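Local coordinates for glyoxylate-induced Protein (Pseudomonas aeruginosa, PDB 1SQ4), which is of unproven function but, as a double-barrelled cupin, may act as a ureidoglycine aminohydrolase, at residues Lys143-Val148 against Arg188-Val193; Glu208-Glu213 against Leu262-Asn267. All blocks are in the same frame, centred on the assembly; numbering follows the deposited sequence.

Both contacts converge on neighbouring antiparallel strands, 191-198 and 258-265, of the sheet of the C-terminal cupin barrel, and their centres lie 12 Å apart. Two probable backbone bonds tie them together: H192 N to K264 O, 2.9 Å, and D190 O to V266 N, also 2.9 Å. Side chains meet as well, K143 CE lying 3.6 Å from D265 CB. Contact 1 brings the end of strand 136-144, in the N-terminal barrel, against the beginning of strand 191-198, in the C-terminal one, whereas contact 2 lies within the second barrel, beside its probable metal-site motif. The side chains of Q146 and T209 each come within about 4 Å of a bound thiocyanate, probably a crystallisation component.

Contact 1: residues Lys143-Val148 against Arg188-Val193; sequences KHYQKV and RHDMHV
K143 and D190 reach toward each other tip to tip and form a salt bridge, NZ to OD2 at 3.0 Å, at the tightly packed end of the contact. The same carboxylate oxygen accepts a second bond, from Q146 N at 2.8 Å with an N-H...O angle of 151°. The two donors reach OD2 from opposite faces of the carboxylate plane, so the oxygen is clamped between an ammonium group and a peptide N-H. The K143 chain runs extended as far as CE, then bends at chi4 (-50°), which places NZ where it also donates to H144 O at 2.8 Å. Along its length the lysine slides past selenomethionine M191 in the opposite direction, K143 CD lying 4.1 Å from M191 CB. The other carboxylate oxygen, D190 OD1, lies 3.3 Å from Y145 CD2, in an oblique approach to the ring. OD1 is also close to E91 OE1, a like-charge pair that K143 may help to balance.

Strand 136-144 is a long strand of the N-terminal cupin barrel and strand 191-198 one of the C-terminal barrel, so these bonds join the two halves of a bicupin. On the N-terminal side, K143 is tied into its own sheet by backbone bonding to E91 of strand 90-98.

Further out, Y145 OH donates to R188 O at 2.7 Å; the hydroxyl meets a lone pair in the carbonyl plane, and R188 O in turn sits at the ring edge. The periphery is looser. The R188 guanidinium is engaged outside the contact, in salt bridges with E155 and D186. Q146 is partly exposed and touches D190 through CB, 3.6 Å from OD2, while its side chain packs on N275 of the second subunit.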
ATOM      1  N   LYS A 143       2.968  -2.339 -36.996  1.00  3.99           N
ATOM      2  CA  LYS A 143       4.316  -2.210 -36.463  1.00  3.70           C
ATOM      3  C   LYS A 143       5.273  -1.789 -37.553  1.00  4.24           C
ATOM      4  O   LYS A 143       5.120  -2.171 -38.709  1.00  5.12           O
ATOM      5  CB  LYS A 143       4.821  -3.530 -35.885  1.00  3.52           C
ATOM      6  CG  LYS A 143       6.293  -3.508 -35.448  1.00  1.00           C
ATOM      7  CD  LYS A 143       6.788  -4.930 -35.227  1.00  1.00           C
ATOM      8  CE  LYS A 143       8.209  -5.029 -34.656  1.00  1.00           C
ATOM      9  NZ  LYS A 143       9.248  -4.230 -35.356  1.00  1.00           N
ATOM     10  N   HIS A 144       6.264  -0.996 -37.190  1.00  4.39           N
ATOM     11  CA  HIS A 144       7.238  -0.603 -38.174  1.00  5.92           C
ATOM     12  C   HIS A 144       8.148  -1.814 -38.341  1.00  6.23           C
ATOM     13  O   HIS A 144       8.733  -2.320 -37.373  1.00  6.50           O
ATOM     14  CB  HIS A 144       8.027   0.616 -37.696  1.00  8.69           C
ATOM     15  CG  HIS A 144       7.277   1.906 -37.824  1.00  9.36           C
ATOM     16  ND1 HIS A 144       7.600   3.025 -37.082  1.00 12.71           N
ATOM     17  CD2 HIS A 144       6.250   2.272 -38.622  1.00 11.73           C
ATOM     18  CE1 HIS A 144       6.804   4.020 -37.419  1.00 10.95           C
ATOM     19  NE2 HIS A 144       5.973   3.594 -38.352  1.00 11.35           N
ATOM     20  N   TYR A 145       8.235  -2.288 -39.575  1.00  6.82           N
ATOM     21  CA  TYR A 145       9.056  -3.439 -39.902  1.00  8.15           C
ATOM     22  C   TYR A 145      10.526  -3.088 -39.792  1.00  8.44           C
ATOM     23  O   TYR A 145      10.938  -1.991 -40.152  1.00  9.00           O
ATOM     24  CB  TYR A 145       8.738  -3.915 -41.324  1.00  7.59           C
ATOM     25  CG  TYR A 145       9.585  -5.089 -41.765  1.00  8.41           C
ATOM     26  CD1 TYR A 145      10.646  -4.915 -42.653  1.00  6.21           C
ATOM     27  CD2 TYR A 145       9.357  -6.377 -41.252  1.00  7.15           C
ATOM     28  CE1 TYR A 145      11.459  -5.982 -43.017  1.00  4.94           C
ATOM     29  CE2 TYR A 145      10.176  -7.451 -41.618  1.00  5.60           C
ATOM     30  CZ  TYR A 145      11.224  -7.235 -42.498  1.00  3.68           C
ATOM     31  OH  TYR A 145      12.064  -8.256 -42.835  1.00  3.95           O
ATOM     32  N   GLN A 146      11.317  -4.021 -39.282  1.00 10.07           N
ATOM     33  CA  GLN A 146      12.739  -3.774 -39.153  1.00 11.77           C
ATOM     34  C   GLN A 146      13.504  -4.544 -40.219  1.00 13.35           C
ATOM     35  O   GLN A 146      13.566  -5.775 -40.195  1.00 13.40           O
ATOM     36  CB  GLN A 146      13.227  -4.168 -37.770  1.00 11.53           C
ATOM     37  CG  GLN A 146      14.687  -3.859 -37.552  1.00 11.03           C
ATOM     38  CD  GLN A 146      15.085  -4.000 -36.103  1.00 11.30           C
ATOM     39  OE1 GLN A 146      16.266  -3.855 -35.753  1.00 11.68           O
ATOM     40  NE2 GLN A 146      14.101  -4.284 -35.241  1.00  8.30           N
ATOM     41  N   LYS A 147      14.064  -3.795 -41.162  1.00 14.39           N
ATOM     42  CA  LYS A 147      14.823  -4.359 -42.262  1.00 14.84           C
ATOM     43  C   LYS A 147      16.219  -4.727 -41.817  1.00 15.31           C
ATOM     44  O   LYS A 147      16.888  -3.958 -41.129  1.00 15.66           O
ATOM     45  CB  LYS A 147      14.941  -3.352 -43.407  1.00 16.71           C
ATOM     46  CG  LYS A 147      15.743  -3.856 -44.602  1.00 18.25           C
ATOM     47  CD  LYS A 147      14.960  -4.916 -45.363  1.00 21.48           C
ATOM     48  CE  LYS A 147      15.823  -5.605 -46.410  1.00 23.83           C
ATOM     49  NZ  LYS A 147      16.985  -6.298 -45.780  1.00 26.32           N
ATOM     50  N   VAL A 148      16.659  -5.912 -42.210  1.00 13.86           N
ATOM     51  CA  VAL A 148      18.003  -6.336 -41.893  1.00 13.85           C
ATOM     52  C   VAL A 148      18.677  -6.785 -43.182  1.00 12.65           C
ATOM     53  O   VAL A 148      18.142  -7.607 -43.932  1.00 11.09           O
ATOM     54  CB  VAL A 148      18.024  -7.472 -40.822  1.00 13.67           C
ATOM     55  CG1 VAL A 148      16.958  -8.504 -41.118  1.00 14.02           C
ATOM     56  CG2 VAL A 148      19.403  -8.115 -40.789  1.00 10.74           C
ATOM     57  N   ARG A 188      12.734 -13.614 -41.795  1.00 13.95           N
ATOM     58  CA  ARG A 188      12.239 -12.465 -42.536  1.00 14.15           C
ATOM     59  C   ARG A 188      11.172 -11.747 -41.719  1.00 13.97           C
ATOM     60  O   ARG A 188      10.996 -10.539 -41.845  1.00 15.52           O
ATOM     61  CB  ARG A 188      11.660 -12.913 -43.872  1.00 16.16           C
ATOM     62  CG  ARG A 188      12.694 -13.455 -44.843  1.00 20.05           C
ATOM     63  CD  ARG A 188      12.035 -13.807 -46.172  1.00 24.02           C
ATOM     64  NE  ARG A 188      11.072 -14.891 -45.997  1.00 27.52           N
ATOM     65  CZ  ARG A 188      10.108 -15.195 -46.858  1.00 29.13           C
ATOM     66  NH1 ARG A 188       9.960 -14.495 -47.977  1.00 30.26           N
ATOM     67  NH2 ARG A 188       9.288 -16.206 -46.591  1.00 29.83           N
ATOM     68  N   HIS A 189      10.456 -12.491 -40.882  1.00 13.12           N
ATOM     69  CA  HIS A 189       9.433 -11.891 -40.043  1.00 11.90           C
ATOM     70  C   HIS A 189      10.019 -11.406 -38.751  1.00 11.81           C
ATOM     71  O   HIS A 189      10.780 -12.120 -38.092  1.00 10.22           O
ATOM     72  CB  HIS A 189       8.332 -12.877 -39.707  1.00 12.72           C
ATOM     73  CG  HIS A 189       7.268 -12.952 -40.739  1.00 14.27           C
ATOM     74  ND1 HIS A 189       7.284 -13.880 -41.755  1.00 16.21           N
ATOM     75  CD2 HIS A 189       6.180 -12.178 -40.956  1.00 15.04           C
ATOM     76  CE1 HIS A 189       6.255 -13.674 -42.553  1.00 18.45           C
ATOM     77  NE2 HIS A 189       5.569 -12.642 -42.089  1.00 16.43           N
ATOM     78  N   ASP A 190       9.645 -10.188 -38.377  1.00 11.85           N
ATOM     79  CA  ASP A 190      10.138  -9.608 -37.142  1.00 11.32           C
ATOM     80  C   ASP A 190       9.021  -9.501 -36.112  1.00 11.18           C
ATOM     81  O   ASP A 190       9.155  -8.833 -35.090  1.00 11.93           O
ATOM     82  CB  ASP A 190      10.789  -8.244 -37.424  1.00  9.83           C
ATOM     83  CG  ASP A 190       9.792  -7.168 -37.818  1.00  9.80           C
ATOM     84  OD1 ASP A 190       8.678  -7.491 -38.273  1.00 11.56           O
ATOM     85  OD2 ASP A 190      10.145  -5.977 -37.684  1.00  9.66           O
HETATM   86  N   MSE A 191       7.920 -10.185 -36.382  1.00 12.79           N
HETATM   87  CA  MSE A 191       6.793 -10.168 -35.466  1.00 15.37           C
HETATM   88  C   MSE A 191       5.906 -11.376 -35.700  1.00 13.87           C
HETATM   89  O   MSE A 191       5.765 -11.855 -36.827  1.00 14.08           O
HETATM   90  CB  MSE A 191       5.946  -8.913 -35.662  1.00 19.01           C
HETATM   91  CG  MSE A 191       5.084  -8.955 -36.907  1.00 25.26           C
HETATM   92 SE   MSE A 191       3.656  -7.666 -36.802  1.00 35.78          SE
HETATM   93  CE  MSE A 191       2.974  -7.785 -38.621  1.00 32.44           C
ATOM     94  N   HIS A 192       5.303 -11.860 -34.627  1.00 10.50           N
ATOM     95  CA  HIS A 192       4.410 -12.988 -34.727  1.00  7.68           C
ATOM     96  C   HIS A 192       3.082 -12.576 -34.111  1.00  7.81           C
ATOM     97  O   HIS A 192       3.038 -11.854 -33.114  1.00  8.96           O
ATOM     98  CB  HIS A 192       4.966 -14.195 -33.964  1.00  4.56           C
ATOM     99  CG  HIS A 192       6.189 -14.810 -34.581  1.00  3.88           C
ATOM    100  ND1 HIS A 192       7.065 -15.588 -33.847  1.00  1.00           N
ATOM    101  CD2 HIS A 192       6.654 -14.817 -35.849  1.00  4.78           C
ATOM    102  CE1 HIS A 192       8.011 -16.047 -34.645  1.00  1.00           C
ATOM    103  NE2 HIS A 192       7.789 -15.598 -35.865  1.00  2.73           N
ATOM    104  N   VAL A 193       2.000 -13.017 -34.734  1.00  7.61           N
ATOM    105  CA  VAL A 193       0.655 -12.763 -34.244  1.00  6.34           C
ATOM    106  C   VAL A 193       0.031 -14.153 -34.282  1.00  6.64           C
ATOM    107  O   VAL A 193      -0.366 -14.634 -35.345  1.00  5.89           O
ATOM    108  CB  VAL A 193      -0.133 -11.811 -35.186  1.00  6.35           C
ATOM    109  CG1 VAL A 193      -1.498 -11.509 -34.602  1.00  6.68           C
ATOM    110  CG2 VAL A 193       0.628 -10.519 -35.389  1.00  7.30           C
TER

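Contact 2: residues Glu208-Glu213 against Leu262-Asn267; sequences ETHVME and LYKDVN
D265 meets H210 through its main chain, D265 O lying 3.4 Å from H210 NE2, while its carboxylate is held from outside the contact: OD2 forms a salt bridge with R271. H210 and K264 make the two largest contributions to the packing. K264 crosses the H210 ring obliquely and lays CD over one face, 3.6 Å from the ring centroid and 25° off the normal, a CH-pi contact offset toward the rim. Nearer its own backbone the lysine touches the ring again, K264 CB to H210 CD2 at 3.6 Å. With K264 CG between the backbone N and the carbonyl carbon (chi1 45°), the extended chain beyond it carries CD across the H210 ring. The opposite face of H210 receives M212 N, 3.6 Å above the ring plane, and E213 O lies in plane at its edge. V266 adds CG1 obliquely, 3.6 Å from H210 CE1.

E208, H210 and H214 have the spacing of a cupin metal-site motif, a glutamate followed by histidines two and six positions on; in related ureidoglycine aminohydrolases these positions and a glutamine supply the ligands. Consistent with such a site, E208 OE2 makes a weak hydrogen bond to Q248, and the H210 and H214 rings meet with their planes at about 85°. K264, which also touches H214, therefore probably lies beside this site.

At the far end T209 and L262 slide past each other in opposite directions, with OG1 beside CD1. The lysine tip approaches this end, K264 NZ being 3.6 Å from T209 O. E213 instead directs OE2 to a salt bridge with R59 of the third subunit.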
ATOM      1  N   GLU A 208       3.714 -18.091 -19.862  1.00 13.58           N
ATOM      2  CA  GLU A 208       4.461 -17.047 -20.549  1.00 13.69           C
ATOM      3  C   GLU A 208       5.000 -17.624 -21.850  1.00 12.23           C
ATOM      4  O   GLU A 208       5.577 -18.706 -21.859  1.00 12.61           O
ATOM      5  CB  GLU A 208       5.610 -16.555 -19.658  1.00 16.37           C
ATOM      6  CG  GLU A 208       6.364 -15.330 -20.189  1.00 20.84           C
ATOM      7  CD  GLU A 208       6.874 -14.410 -19.065  1.00 24.35           C
ATOM      8  OE1 GLU A 208       7.587 -14.905 -18.155  1.00 26.53           O
ATOM      9  OE2 GLU A 208       6.563 -13.192 -19.095  1.00 20.94           O
ATOM     10  N   THR A 209       4.785 -16.921 -22.954  1.00 11.87           N
ATOM     11  CA  THR A 209       5.273 -17.394 -24.244  1.00 10.79           C
ATOM     12  C   THR A 209       6.281 -16.421 -24.811  1.00 10.61           C
ATOM     13  O   THR A 209       6.925 -16.712 -25.806  1.00 11.69           O
ATOM     14  CB  THR A 209       4.146 -17.548 -25.271  1.00 10.57           C
ATOM     15  OG1 THR A 209       3.371 -16.344 -25.311  1.00 11.89           O
ATOM     16  CG2 THR A 209       3.260 -18.722 -24.918  1.00 10.02           C
ATOM     17  N   HIS A 210       6.409 -15.261 -24.182  1.00 10.72           N
ATOM     18  CA  HIS A 210       7.356 -14.249 -24.638  1.00 10.73           C
ATOM     19  C   HIS A 210       7.945 -13.622 -23.401  1.00  9.90           C
ATOM     20  O   HIS A 210       7.254 -13.478 -22.406  1.00  9.98           O
ATOM     21  CB  HIS A 210       6.650 -13.177 -25.463  1.00 11.12           C
ATOM     22  CG  HIS A 210       7.581 -12.326 -26.261  1.00  8.91           C
ATOM     23  ND1 HIS A 210       8.566 -12.859 -27.060  1.00  9.40           N
ATOM     24  CD2 HIS A 210       7.648 -10.983 -26.420  1.00  7.99           C
ATOM     25  CE1 HIS A 210       9.199 -11.882 -27.682  1.00  9.30           C
ATOM     26  NE2 HIS A 210       8.658 -10.734 -27.311  1.00  9.12           N
ATOM     27  N   VAL A 211       9.215 -13.246 -23.461  1.00  9.62           N
ATOM     28  CA  VAL A 211       9.871 -12.672 -22.300  1.00 11.19           C
ATOM     29  C   VAL A 211       9.719 -11.155 -22.261  1.00  9.62           C
ATOM     30  O   VAL A 211       9.643 -10.555 -21.195  1.00  8.63           O
ATOM     31  CB  VAL A 211      11.372 -13.080 -22.275  1.00 12.67           C
ATOM     32  CG1 VAL A 211      12.132 -12.335 -23.356  1.00 17.10           C
ATOM     33  CG2 VAL A 211      11.964 -12.806 -20.928  1.00 13.57           C
HETATM   34  N   MSE A 212       9.659 -10.536 -23.431  1.00 10.63           N
HETATM   35  CA  MSE A 212       9.508  -9.094 -23.508  1.00 12.35           C
HETATM   36  C   MSE A 212       8.033  -8.729 -23.541  1.00 11.50           C
HETATM   37  O   MSE A 212       7.175  -9.601 -23.461  1.00 11.56           O
HETATM   38  CB  MSE A 212      10.238  -8.568 -24.741  1.00 15.95           C
HETATM   39  CG  MSE A 212      11.738  -8.884 -24.721  1.00 20.75           C
HETATM   40 SE   MSE A 212      12.697  -7.954 -23.302  1.00 31.29          SE
HETATM   41  CE  MSE A 212      12.844  -9.380 -22.013  1.00 26.43           C
ATOM     42  N   GLU A 213       7.738  -7.441 -23.649  1.00 12.00           N
ATOM     43  CA  GLU A 213       6.356  -6.986 -23.661  1.00 10.93           C
ATOM     44  C   GLU A 213       5.565  -7.471 -24.869  1.00  9.58           C
ATOM     45  O   GLU A 213       6.098  -7.627 -25.962  1.00 10.56           O
ATOM     46  CB  GLU A 213       6.312  -5.460 -23.597  1.00 13.61           C
ATOM     47  CG  GLU A 213       7.193  -4.745 -24.625  1.00 18.18           C
ATOM     48  CD  GLU A 213       8.640  -4.591 -24.161  1.00 20.47           C
ATOM     49  OE1 GLU A 213       8.869  -3.980 -23.091  1.00 21.05           O
ATOM     50  OE2 GLU A 213       9.548  -5.082 -24.864  1.00 22.75           O
ATOM     51  N   LEU A 262      -2.454 -13.100 -29.737  1.00  7.32           N
ATOM     52  CA  LEU A 262      -1.227 -12.573 -29.152  1.00  5.02           C
ATOM     53  C   LEU A 262      -0.271 -12.054 -30.211  1.00  4.34           C
ATOM     54  O   LEU A 262      -0.072 -12.688 -31.251  1.00  5.08           O
ATOM     55  CB  LEU A 262      -0.537 -13.676 -28.342  1.00  4.86           C
ATOM     56  CG  LEU A 262       0.835 -13.400 -27.704  1.00  3.10           C
ATOM     57  CD1 LEU A 262       1.100 -14.456 -26.651  1.00  1.00           C
ATOM     58  CD2 LEU A 262       1.941 -13.399 -28.747  1.00  2.75           C
ATOM     59  N   TYR A 263       0.331 -10.904 -29.938  1.00  4.12           N
ATOM     60  CA  TYR A 263       1.296 -10.313 -30.859  1.00  5.68           C
ATOM     61  C   TYR A 263       2.549  -9.885 -30.116  1.00  5.96           C
ATOM     62  O   TYR A 263       2.467  -9.344 -29.016  1.00  5.20           O
ATOM     63  CB  TYR A 263       0.678  -9.124 -31.613  1.00  4.76           C
ATOM     64  CG  TYR A 263      -0.021  -8.078 -30.763  1.00  5.70           C
ATOM     65  CD1 TYR A 263       0.661  -6.966 -30.277  1.00  6.47           C
ATOM     66  CD2 TYR A 263      -1.384  -8.178 -30.493  1.00  8.46           C
ATOM     67  CE1 TYR A 263      -0.006  -5.969 -29.548  1.00  6.51           C
ATOM     68  CE2 TYR A 263      -2.062  -7.196 -29.767  1.00  7.22           C
ATOM     69  CZ  TYR A 263      -1.373  -6.094 -29.298  1.00  8.39           C
ATOM     70  OH  TYR A 263      -2.061  -5.120 -28.596  1.00  6.14           O
ATOM     71  N   LYS A 264       3.702 -10.155 -30.725  1.00  8.79           N
ATOM     72  CA  LYS A 264       5.016  -9.823 -30.163  1.00 10.08           C
ATOM     73  C   LYS A 264       6.042  -9.623 -31.277  1.00 10.58           C
ATOM     74  O   LYS A 264       5.858 -10.102 -32.397  1.00 10.11           O
ATOM     75  CB  LYS A 264       5.501 -10.954 -29.253  1.00 10.49           C
ATOM     76  CG  LYS A 264       5.298 -12.326 -29.883  1.00 12.69           C
ATOM     77  CD  LYS A 264       5.954 -13.445 -29.110  1.00 10.22           C
ATOM     78  CE  LYS A 264       5.694 -14.757 -29.818  1.00 10.70           C
ATOM     79  NZ  LYS A 264       6.498 -15.866 -29.245  1.00 12.49           N
ATOM     80  N   ASP A 265       7.122  -8.918 -30.948  1.00 12.06           N
ATOM     81  CA  ASP A 265       8.204  -8.649 -31.889  1.00 12.64           C
ATOM     82  C   ASP A 265       9.340  -9.620 -31.582  1.00 12.92           C
ATOM     83  O   ASP A 265       9.673  -9.842 -30.417  1.00 11.76           O
ATOM     84  CB  ASP A 265       8.682  -7.198 -31.765  1.00 15.16           C
ATOM     85  CG  ASP A 265       9.066  -6.820 -30.347  1.00 19.20           C
ATOM     86  OD1 ASP A 265       8.179  -6.808 -29.461  1.00 20.90           O
ATOM     87  OD2 ASP A 265      10.263  -6.529 -30.111  1.00 21.16           O
ATOM     88  N   VAL A 266       9.932 -10.189 -32.634  1.00 12.63           N
ATOM     89  CA  VAL A 266      10.990 -11.179 -32.487  1.00 12.34           C
ATOM     90  C   VAL A 266      12.025 -11.209 -33.610  1.00 12.42           C
ATOM     91  O   VAL A 266      11.978 -10.414 -34.543  1.00 13.77           O
ATOM     92  CB  VAL A 266      10.378 -12.581 -32.408  1.00 13.57           C
ATOM     93  CG1 VAL A 266       9.571 -12.736 -31.121  1.00 14.04           C
ATOM     94  CG2 VAL A 266       9.484 -12.806 -33.618  1.00 14.03           C
ATOM     95  N   ASN A 267      12.953 -12.155 -33.502  1.00 11.50           N
ATOM     96  CA  ASN A 267      14.013 -12.362 -34.483  1.00  9.14           C
ATOM     97  C   ASN A 267      14.825 -11.130 -34.811  1.00 10.33           C
ATOM     98  O   ASN A 267      15.311 -10.984 -35.931  1.00 12.16           O
ATOM     99  CB  ASN A 267      13.437 -12.937 -35.768  1.00  6.16           C
ATOM    100  CG  ASN A 267      12.626 -14.170 -35.526  1.00  3.92           C
ATOM    101  OD1 ASN A 267      12.828 -14.866 -34.545  1.00  3.57           O
ATOM    102  ND2 ASN A 267      11.698 -14.452 -36.422  1.00  4.38           N
TER